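Local coordinates for chorismate mutase (Corynebacterium glutamicum, PDB 5HUB) that catalyses the pericyclic rearrangement of chorismate to prephenate in the shikimate pathway and is subject to inter-enzyme allosteric regulation, with feedback activation by Trp, at the interface of chains A and B. Coordinates in Å, arbitrary orientation; residue numbers count along the deposited sequence, not the author numbering. Chains: chain A/B, Chorismate mutase.

Contact 1: the interface of chains A and B. Residues chain A 80, 83-84; chain B 70, 73.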
loop_
_atom_site.group_PDB
_atom_site.type_symbol
_atom_site.label_atom_id
_atom_site.label_comp_id
_atom_site.label_asym_id
_atom_site.label_seq_id
_atom_site.Cartn_x
_atom_site.Cartn_y
_atom_site.Cartn_z
ATOM N N ILE A 80 2.914 6.728 -4.241
ATOM C CA ILE A 80 2.574 7.090 -2.891
ATOM C C ILE A 80 3.720 6.855 -1.908
ATOM O O ILE A 80 4.043 7.714 -1.081
ATOM C CB ILE A 80 1.282 6.325 -2.420
ATOM C CG1 ILE A 80 0.091 6.886 -3.169
ATOM C CG2 ILE A 80 1.059 6.541 -0.936
ATOM C CD1 ILE A 80 -1.193 6.040 -2.969
ATOM N N ARG A 83 6.594 9.317 -2.468
ATOM C CA ARG A 83 6.257 10.651 -1.902
ATOM C C ARG A 83 6.311 10.680 -0.387
ATOM O O ARG A 83 6.926 11.555 0.214
ATOM C CB ARG A 83 4.888 11.155 -2.342
ATOM C CG ARG A 83 4.750 11.565 -3.792
ATOM C CD ARG A 83 3.454 12.366 -4.013
ATOM N NE ARG A 83 2.227 11.609 -3.802
ATOM C CZ ARG A 83 1.671 10.772 -4.692
ATOM N NH1 ARG A 83 0.592 10.153 -4.354
ATOM N NH2 ARG A 83 2.224 10.498 -5.886
ATOM N N MET A 84 5.724 9.681 0.242
ATOM C CA MET A 84 5.776 9.603 1.686
ATOM C C MET A 84 7.192 9.528 2.266
ATOM O O MET A 84 7.477 10.086 3.345
ATOM C CB MET A 84 5.002 8.395 2.152
ATOM C CG MET A 84 3.488 8.523 1.990
ATOM S SD MET A 84 2.575 7.070 2.529
ATOM C CE MET A 84 2.724 7.296 4.289
ATOM N N ILE B 70 -2.080 7.347 8.201
ATOM C CA ILE B 70 -0.868 7.773 7.433
ATOM C C ILE B 70 -0.987 9.184 6.918
ATOM O O ILE B 70 -0.008 9.651 6.378
ATOM C CB ILE B 70 -0.496 6.808 6.296
ATOM C CG1 ILE B 70 -1.571 6.706 5.187
ATOM C CG2 ILE B 70 -0.096 5.459 6.825
ATOM C CD1 ILE B 70 -1.050 5.967 3.965
ATOM N N GLU B 73 -1.841 10.980 2.153
ATOM C CA GLU B 73 -1.894 9.963 1.121
ATOM C C GLU B 73 -2.826 8.805 1.451
ATOM O O GLU B 73 -3.047 7.927 0.612
ATOM C CB GLU B 73 -0.499 9.364 0.902
ATOM C CG GLU B 73 0.576 10.391 0.551
ATOM C CD GLU B 73 0.455 10.905 -0.848
ATOM O OE1 GLU B 73 -0.325 10.402 -1.657
ATOM O OE2 GLU B 73 1.271 11.779 -1.176
#
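B:Glu73 meets A:Arg83 through two bent chains: the glutamate turns at its second torsion (chi2 -74°) and the arginine at its third (chi3 -66°), which sets carboxylate and guanidinium within bonding distance. The arginine grips side-on. Its NE donates to OE2 of B:Glu73 at 2.8 Å, a hydrogen bond that is also a salt bridge, and its NH1 donates to OE1 of the same carboxylate at 2.9 Å. Both bonds are nearly straight and use the syn sides of the two oxygens. They stay close to the guanidinium plane but rise out of the carboxylate plane, since the two flat groups are tilted by 41°. With each oxygen held by its own N-H, rotation of the carboxylate should be restrained. The aliphatic stem of the glutamate is packed as well: its CG lies 3.7 Å from CG of A:Met84, and its CB the same 3.7 Å from CG2 of A:Ile80. A:Met84 then crosses B:Ile70 at about a right angle, placing its methyl CE 3.8 Å from CB of the isoleucine. This patch ties the short C-terminal helix 74-84 of one subunit to the turn after helix 49-70 of the other, adding a charged clamp to the dimer interface.

Contact 2: the interface of chains A and B. Residues chain A 14, 17-18, 21; chain B 38-39, 42, 58.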
loop_
_atom_site.group_PDB
_atom_site.type_symbol
_atom_site.label_atom_id
_atom_site.label_comp_id
_atom_site.label_asym_id
_atom_site.label_seq_id
_atom_site.Cartn_x
_atom_site.Cartn_y
_atom_site.Cartn_z
ATOM N N ILE A 14 -18.342 -14.939 4.145
ATOM C CA ILE A 14 -18.039 -13.517 3.815
ATOM C C ILE A 14 -17.590 -12.765 5.043
ATOM O O ILE A 14 -16.597 -11.985 4.950
ATOM C CB ILE A 14 -19.270 -12.857 3.160
ATOM C CG1 ILE A 14 -19.564 -13.492 1.814
ATOM C CG2 ILE A 14 -19.076 -11.358 3.014
ATOM C CD1 ILE A 14 -20.960 -13.226 1.285
ATOM N N TYR A 17 -13.959 -13.547 5.772
ATOM C CA TYR A 17 -13.113 -12.834 4.809
ATOM C C TYR A 17 -13.082 -11.337 5.109
ATOM O O TYR A 17 -11.964 -10.714 4.923
ATOM C CB TYR A 17 -13.588 -13.106 3.385
ATOM C CG TYR A 17 -13.266 -14.461 2.824
ATOM C CD1 TYR A 17 -11.971 -14.999 2.918
ATOM C CD2 TYR A 17 -14.212 -15.191 2.095
ATOM C CE1 TYR A 17 -11.662 -16.236 2.358
ATOM C CE2 TYR A 17 -13.901 -16.421 1.536
ATOM C CZ TYR A 17 -12.630 -16.942 1.677
ATOM O OH TYR A 17 -12.314 -18.171 1.117
ATOM N N ARG A 18 -14.151 -10.678 5.518
ATOM C CA ARG A 18 -14.096 -9.266 5.841
ATOM C C ARG A 18 -13.210 -9.024 7.034
ATOM O O ARG A 18 -12.455 -8.021 7.058
ATOM C CB ARG A 18 -15.493 -8.702 6.104
ATOM C CG ARG A 18 -16.375 -8.691 4.886
ATOM C CD ARG A 18 -16.275 -7.403 4.096
ATOM N NE ARG A 18 -17.144 -7.470 2.915
ATOM C CZ ARG A 18 -16.804 -7.184 1.658
ATOM N NH1 ARG A 18 -17.719 -7.347 0.716
ATOM N NH2 ARG A 18 -15.588 -6.743 1.315
ATOM N N ILE A 21 -9.663 -9.136 5.750
ATOM C CA ILE A 21 -9.312 -7.860 5.097
ATOM C C ILE A 21 -9.050 -6.800 6.131
ATOM O O ILE A 21 -8.067 -6.043 5.950
ATOM C CB ILE A 21 -10.397 -7.464 4.069
ATOM C CG1 ILE A 21 -10.396 -8.422 2.903
ATOM C CG2 ILE A 21 -10.249 -6.015 3.632
ATOM C CD1 ILE A 21 -11.634 -8.282 2.019
ATOM N N ILE B 38 -8.826 -11.948 -1.746
ATOM C CA ILE B 38 -10.003 -12.134 -0.862
ATOM C C ILE B 38 -11.104 -11.206 -1.307
ATOM O O ILE B 38 -12.294 -11.652 -1.401
ATOM C CB ILE B 38 -9.656 -11.843 0.583
ATOM C CG1 ILE B 38 -8.715 -12.883 1.106
ATOM C CG2 ILE B 38 -10.941 -11.858 1.453
ATOM C CD1 ILE B 38 -8.047 -12.559 2.407
ATOM N N SER B 39 -10.855 -9.953 -1.528
ATOM C CA SER B 39 -11.854 -9.025 -1.934
ATOM C C SER B 39 -12.550 -9.449 -3.196
ATOM O O SER B 39 -13.802 -9.436 -3.244
ATOM C CB SER B 39 -11.268 -7.624 -2.044
ATOM O OG SER B 39 -12.327 -6.713 -2.272
ATOM N N ILE B 42 -15.097 -12.247 -2.640
ATOM C CA ILE B 42 -16.298 -11.902 -1.827
ATOM C C ILE B 42 -17.241 -10.757 -2.308
ATOM O O ILE B 42 -18.351 -10.560 -1.783
ATOM C CB ILE B 42 -15.944 -11.626 -0.316
ATOM C CG1 ILE B 42 -15.328 -10.264 -0.023
ATOM C CG2 ILE B 42 -15.107 -12.735 0.251
ATOM C CD1 ILE B 42 -15.135 -10.010 1.446
ATOM N N ARG B 58 -19.065 1.506 4.319
ATOM C CA ARG B 58 -17.858 0.765 4.654
ATOM C C ARG B 58 -16.626 1.373 3.943
ATOM O O ARG B 58 -15.540 1.375 4.547
ATOM C CB ARG B 58 -17.987 -0.688 4.233
ATOM C CG ARG B 58 -18.918 -1.496 5.117
ATOM C CD ARG B 58 -18.660 -3.007 5.082
ATOM N NE ARG B 58 -18.616 -3.543 3.742
ATOM C CZ ARG B 58 -19.602 -4.119 3.081
ATOM N NH1 ARG B 58 -20.779 -4.288 3.655
ATOM N NH2 ARG B 58 -19.403 -4.538 1.836
HETATM O O HOH W 1 -15.367 -7.115 -1.913
HETATM O O HOH W 2 -20.158 -9.076 0.349
#
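Antiparallel packing of the long helices 11-42, the central element of the intertwined all-helical AroQ-type dimer, brings the N-terminal turns of chain A against the C-terminal end of the same helix in chain B. B:Ile42 and A:Arg18 form the middle of the patch. CD1 of the isoleucine sits over the centre of one guanidinium face, 3.3 Å from CZ of A:Arg18, and the opposite face is approached near its rim by B:Arg58, whose NH2 lies 3.5 Å from NH1 of A:Arg18. The two guanidinium planes are 28° apart. A bend in the arginine chain (chi2 -91°) lays the group across B:Ile42, and waters bridge its two terminal nitrogens to chain B: NH1 contacts water 2 at 3.0 Å, which continues to the carbonyl oxygen of B:Ile42, while NH2 makes a long 3.3 Å link to water 1, which is shared by the carbonyl O and hydroxyl OG of B:Ser39. Apolar packing continues beside them. CG2 of B:Ile38 touches CB of A:Tyr17 at 3.5 Å and also meets A:Ile21, whose CD1 points tip to tip at CD1 of B:Ile42, 3.9 Å away. In this family such arginines, one lent by the neighbouring subunit, line the pocket for the carboxylates of chorismate; the patch, here without substrate, sets A:Arg18 beside B:Arg58 and so probably contributes to an active site shared between the subunits.

Contact 3: the interface of chains A and B. Residues chain A 20, 24, 27-28; chain B 31, 34-35, 38.
Apolar packing dominates, with A:Leu24 wedged by its two methyl branches against chain B. CD1 meets the backbone of B:Arg35 at 3.8 Å from its CA and, equally at 3.8 Å, CD1 of B:Ile38. CD2 faces the other way, towards the guanidinium of B:Arg34, 3.5 Å from CZ. One helical turn further along, CG1 of A:Ile28 rests on the methyl CB of B:Ala31 at 3.7 Å; the short alanine side chain is consistent with the close approach of the two helices here. At the other end, CD1 of B:Ile38 also covers the carboxylate carbon CD of A:Glu20 at 3.4 Å, the two side chains crossing at about a right angle. Charge pairing is looser. The arginine chain turns at its third torsion (chi3 -80°), bringing NH2 of B:Arg34 to 3.6 Å from OE2 of A:Glu27, a salt bridge made at the guanidinium edge and in its plane, with the carboxylate turned by 52°. The carboxylate of A:Glu20 lies farther off, with OE2 5.0 Å from NH1 of B:Arg34, and may add a weaker electrostatic pull. All of these residues belong to the long helices 11-42, which run antiparallel past each other; the A:Ile28 and B:Ala31 pair falls near the two-fold axis of the dimer.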
loop_
_atom_site.group_PDB
_atom_site.type_symbol
_atom_site.label_atom_id
_atom_site.label_comp_id
_atom_site.label_asym_id
_atom_site.label_seq_id
_atom_site.Cartn_x
_atom_site.Cartn_y
_atom_site.Cartn_z
ATOM N N GLU A 20 -10.613 -10.887 7.826
ATOM C CA GLU A 20 -9.232 -11.001 7.304
ATOM C C GLU A 20 -8.861 -9.743 6.576
ATOM O O GLU A 20 -7.669 -9.306 6.692
ATOM C CB GLU A 20 -9.142 -12.178 6.377
ATOM C CG GLU A 20 -7.656 -12.490 6.193
ATOM C CD GLU A 20 -7.273 -13.785 5.533
ATOM O OE1 GLU A 20 -8.196 -14.568 5.233
ATOM O OE2 GLU A 20 -6.067 -14.019 5.371
ATOM N N LEU A 24 -5.554 -7.454 7.259
ATOM C CA LEU A 24 -4.572 -7.116 6.200
ATOM C C LEU A 24 -4.441 -5.646 6.088
ATOM O O LEU A 24 -3.262 -5.180 5.823
ATOM C CB LEU A 24 -5.017 -7.749 4.892
ATOM C CG LEU A 24 -4.799 -9.235 4.809
ATOM C CD1 LEU A 24 -5.617 -9.920 3.732
ATOM C CD2 LEU A 24 -3.330 -9.508 4.533
ATOM N N GLU A 27 -2.002 -4.683 8.679
ATOM C CA GLU A 27 -0.636 -5.031 8.311
ATOM C C GLU A 27 -0.116 -4.130 7.234
ATOM O O GLU A 27 1.107 -3.784 7.253
ATOM C CB GLU A 27 -0.590 -6.444 7.851
ATOM C CG GLU A 27 -0.757 -7.427 9.002
ATOM C CD GLU A 27 -0.594 -8.859 8.567
ATOM O OE1 GLU A 27 -0.861 -9.743 9.420
ATOM O OE2 GLU A 27 -0.284 -9.147 7.376
ATOM N N ILE A 28 -0.855 -3.776 6.224
ATOM C CA ILE A 28 -0.398 -2.845 5.187
ATOM C C ILE A 28 -0.089 -1.528 5.805
ATOM O O ILE A 28 1.055 -0.992 5.534
ATOM C CB ILE A 28 -1.479 -2.702 4.090
ATOM C CG1 ILE A 28 -1.621 -3.981 3.314
ATOM C CG2 ILE A 28 -1.177 -1.504 3.191
ATOM C CD1 ILE A 28 -2.900 -4.078 2.465
ATOM N N ALA B 31 0.816 -8.553 1.101
ATOM C CA ALA B 31 -0.460 -8.257 1.771
ATOM C C ALA B 31 -1.413 -7.645 0.776
ATOM O O ALA B 31 -2.661 -7.972 0.885
ATOM C CB ALA B 31 -0.229 -7.358 2.953
ATOM N N ARG B 34 -2.812 -10.553 -1.254
ATOM C CA ARG B 34 -3.737 -11.374 -0.447
ATOM C C ARG B 34 -5.053 -10.636 -0.269
ATOM O O ARG B 34 -6.154 -11.259 -0.439
ATOM C CB ARG B 34 -3.130 -11.679 0.906
ATOM C CG ARG B 34 -2.150 -12.842 0.939
ATOM C CD ARG B 34 -1.679 -13.184 2.341
ATOM N NE ARG B 34 -0.636 -12.281 2.780
ATOM C CZ ARG B 34 -0.613 -11.701 3.970
ATOM N NH1 ARG B 34 -1.559 -11.957 4.846
ATOM N NH2 ARG B 34 0.354 -10.872 4.276
ATOM N N ARG B 35 -5.045 -9.377 0.093
ATOM C CA ARG B 35 -6.278 -8.557 0.273
ATOM C C ARG B 35 -7.064 -8.536 -0.995
ATOM O O ARG B 35 -8.328 -8.717 -0.914
ATOM C CB ARG B 35 -5.810 -7.108 0.612
ATOM C CG ARG B 35 -6.977 -6.248 1.094
ATOM C CD ARG B 35 -6.693 -4.804 0.776
ATOM N NE ARG B 35 -7.610 -3.943 1.474
ATOM C CZ ARG B 35 -8.859 -3.699 1.085
ATOM N NH1 ARG B 35 -9.646 -2.974 1.879
ATOM N NH2 ARG B 35 -9.305 -4.176 -0.063
ATOM N N ILE B 38 -8.826 -11.948 -1.746
ATOM C CA ILE B 38 -10.003 -12.134 -0.862
ATOM C C ILE B 38 -11.104 -11.206 -1.307
ATOM O O ILE B 38 -12.294 -11.652 -1.401
ATOM C CB ILE B 38 -9.656 -11.843 0.583
ATOM C CG1 ILE B 38 -8.715 -12.883 1.106
ATOM C CG2 ILE B 38 -10.941 -11.858 1.453
ATOM C CD1 ILE B 38 -8.047 -12.559 2.407
#

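Contacts 2 and 3 form one continuous seam between the paired helices 11-42: their C-alpha centres are about 10 Å apart and they share B:Ile38. The C-alpha centre of contact 1 lies about 19 Å from that of contact 3 and about 25 Å from that of contact 2, between helix 74-84 of chain A and the end of helix 49-70 with its following turn in chain B. That same helix 49-70 supplies B:Arg58 to contact 2, linking the probable active-site end to contact 1. Two-fold twins join the subunits at several places, in keeping with active sites built from both chains.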